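Local atomic coordinates of AlgW protein (Pseudomonas aeruginosa, PDB entry 7CO3), a protein that probably cleaves proteins as an HtrA-type serine endopeptidase, with a trypsin-like protease domain and a peptide-binding PDZ domain. Residues L118-N122 with G240-A244. The protein carries 1 engineered substitution. Residues are numbered along the deposited sequence.
Sequences LLTNN and GINTA
N121 reaches out from the end of strand 117-120, its side chain (chi1 m) covering I241 and T243 of strand 238-245. L119 and T120 are extended; N121 (phi/psi -84/150°) directly precedes helix 122-125. The strands belong to different beta-barrels of the trypsin-like fold; the closest CA atoms are N121 and T243, 6.7 Å apart. N121 ND2 donates to T243 OG1 (chi1 m) at 3.1 Å, and T243 OG1 in turn donates a hydrogen bond to I241 O, 3.0 Å. T243 (-134/-51°) and A244 form a classic beta bulge against strand 256-260. Two residues earlier in each segment, L119 CB meets I241 CD1 (chi1 and chi2 m) at 4.2 Å. N121 ND2 also hydrogen-bonds D153 O, and N121 touches the engineered A227, which replaces the GNSGG serine, beside the catalytic centre. N121 OD1 and N242 O, both acceptors, lie 3.2 Å apart unbonded, so the hydrogen bond from N121 ND2 carries the polar part of this buried seam, and L119-I241 packing adds a separate apolar contact.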
ATOM      1  N   LEU B 118      12.204  22.534  15.474  1.00 35.15           N
ATOM      2  CA  LEU B 118      11.764  21.416  14.652  1.00 30.13           C
ATOM      3  C   LEU B 118      11.454  20.271  15.570  1.00 27.30           C
ATOM      4  O   LEU B 118      12.171  20.053  16.549  1.00 27.24           O
ATOM      5  CB  LEU B 118      12.821  20.985  13.608  1.00 31.29           C
ATOM      6  CG  LEU B 118      13.048  21.940  12.429  1.00 29.17           C
ATOM      7  CD1 LEU B 118      14.211  22.841  12.712  1.00 37.81           C
ATOM      8  CD2 LEU B 118      13.293  21.222  11.099  1.00 36.87           C
ATOM      9  N   LEU B 119      10.379  19.556  15.247  1.00 23.76           N
ATOM     10  CA  LEU B 119      10.054  18.288  15.875  1.00 23.35           C
ATOM     11  C   LEU B 119      10.498  17.110  14.986  1.00 26.24           C
ATOM     12  O   LEU B 119      10.398  17.172  13.751  1.00 27.03           O
ATOM     13  CB  LEU B 119       8.547  18.221  16.123  1.00 23.86           C
ATOM     14  CG  LEU B 119       8.013  18.503  17.531  1.00 28.66           C
ATOM     15  CD1 LEU B 119       6.516  18.589  17.504  1.00 28.76           C
ATOM     16  CD2 LEU B 119       8.490  17.471  18.556  1.00 28.67           C
ATOM     17  N   THR B 120      10.977  16.044  15.623  1.00 24.94           N
ATOM     18  CA  THR B 120      11.296  14.771  14.972  1.00 26.86           C
ATOM     19  C   THR B 120      11.169  13.679  16.029  1.00 23.42           C
ATOM     20  O   THR B 120      10.808  13.960  17.178  1.00 28.25           O
ATOM     21  CB  THR B 120      12.695  14.800  14.335  1.00 32.36           C
ATOM     22  OG1 THR B 120      12.966  13.528  13.746  1.00 24.88           O
ATOM     23  CG2 THR B 120      13.802  15.094  15.414  1.00 24.36           C
ATOM     24  N   ASN B 121      11.461  12.417  15.661  1.00 26.56           N
ATOM     25  CA  ASN B 121      11.442  11.339  16.651  1.00 25.76           C
ATOM     26  C   ASN B 121      12.746  11.237  17.440  1.00 25.38           C
ATOM     27  O   ASN B 121      13.829  11.492  16.918  1.00 25.24           O
ATOM     28  CB  ASN B 121      11.206   9.955  16.023  1.00 25.64           C
ATOM     29  CG  ASN B 121       9.796   9.756  15.481  1.00 27.75           C
ATOM     30  OD1 ASN B 121       9.626   9.226  14.388  1.00 27.88           O
ATOM     31  ND2 ASN B 121       8.789  10.188  16.231  1.00 24.70           N
ATOM     32  N   ASN B 122      12.632  10.778  18.696  1.00 26.44           N
ATOM     33  CA  ASN B 122      13.832  10.526  19.492  1.00 28.71           C
ATOM     34  C   ASN B 122      14.739   9.511  18.812  1.00 31.75           C
ATOM     35  O   ASN B 122      15.954   9.714  18.723  1.00 28.66           O
ATOM     36  CB  ASN B 122      13.489  10.028  20.898  1.00 32.13           C
ATOM     37  CG  ASN B 122      14.732   9.815  21.733  1.00 30.40           C
ATOM     38  OD1 ASN B 122      15.644  10.651  21.707  1.00 30.21           O
ATOM     39  ND2 ASN B 122      14.802   8.689  22.430  1.00 30.13           N
ATOM     40  N   GLY B 240      -0.063  15.098  13.025  1.00 18.59           N
ATOM     41  CA  GLY B 240       0.730  14.128  13.757  1.00 15.10           C
ATOM     42  C   GLY B 240       2.152  14.066  13.242  1.00 18.67           C
ATOM     43  O   GLY B 240       2.506  14.687  12.239  1.00 17.31           O
ATOM     44  N   ILE B 241       2.966  13.327  13.974  1.00 13.13           N
ATOM     45  CA  ILE B 241       4.367  13.070  13.650  1.00 17.87           C
ATOM     46  C   ILE B 241       4.477  11.580  13.372  1.00 17.67           C
ATOM     47  O   ILE B 241       4.276  10.769  14.276  1.00 18.30           O
ATOM     48  CB  ILE B 241       5.335  13.477  14.783  1.00 21.39           C
ATOM     49  CG1 ILE B 241       5.087  14.892  15.268  1.00 15.91           C
ATOM     50  CG2 ILE B 241       6.791  13.306  14.304  1.00 18.99           C
ATOM     51  CD1 ILE B 241       5.500  15.932  14.247  1.00 18.54           C
ATOM     52  N   ASN B 242       4.745  11.230  12.115  1.00 20.03           N
ATOM     53  CA  ASN B 242       4.896   9.835  11.720  1.00 19.95           C
ATOM     54  C   ASN B 242       6.071   9.195  12.438  1.00 19.30           C
ATOM     55  O   ASN B 242       7.164   9.738  12.472  1.00 21.33           O
ATOM     56  CB  ASN B 242       5.091   9.738  10.213  1.00 23.01           C
ATOM     57  CG  ASN B 242       3.873  10.239   9.465  1.00 19.51           C
ATOM     58  OD1 ASN B 242       2.745   9.959   9.878  1.00 18.20           O
ATOM     59  ND2 ASN B 242       4.084  10.996   8.419  1.00 18.13           N
ATOM     60  N   THR B 243       5.857   7.989  12.941  1.00 20.17           N
ATOM     61  CA  THR B 243       6.746   7.399  13.925  1.00 27.48           C
ATOM     62  C   THR B 243       7.132   5.962  13.645  1.00 28.65           C
ATOM     63  O   THR B 243       8.315   5.633  13.676  1.00 31.55           O
ATOM     64  CB  THR B 243       6.052   7.453  15.303  1.00 29.91           C
ATOM     65  OG1 THR B 243       6.050   8.819  15.743  1.00 26.23           O
ATOM     66  CG2 THR B 243       6.807   6.612  16.322  1.00 27.72           C
ATOM     67  N   ALA B 244       6.131   5.110  13.401  1.00 27.52           N
ATOM     68  CA  ALA B 244       6.325   3.674  13.374  1.00 27.73           C
ATOM     69  C   ALA B 244       5.370   3.025  12.360  1.00 24.43           C
ATOM     70  O   ALA B 244       4.399   3.638  11.883  1.00 17.24           O
ATOM     71  CB  ALA B 244       6.100   3.079  14.773  1.00 26.84           C
TER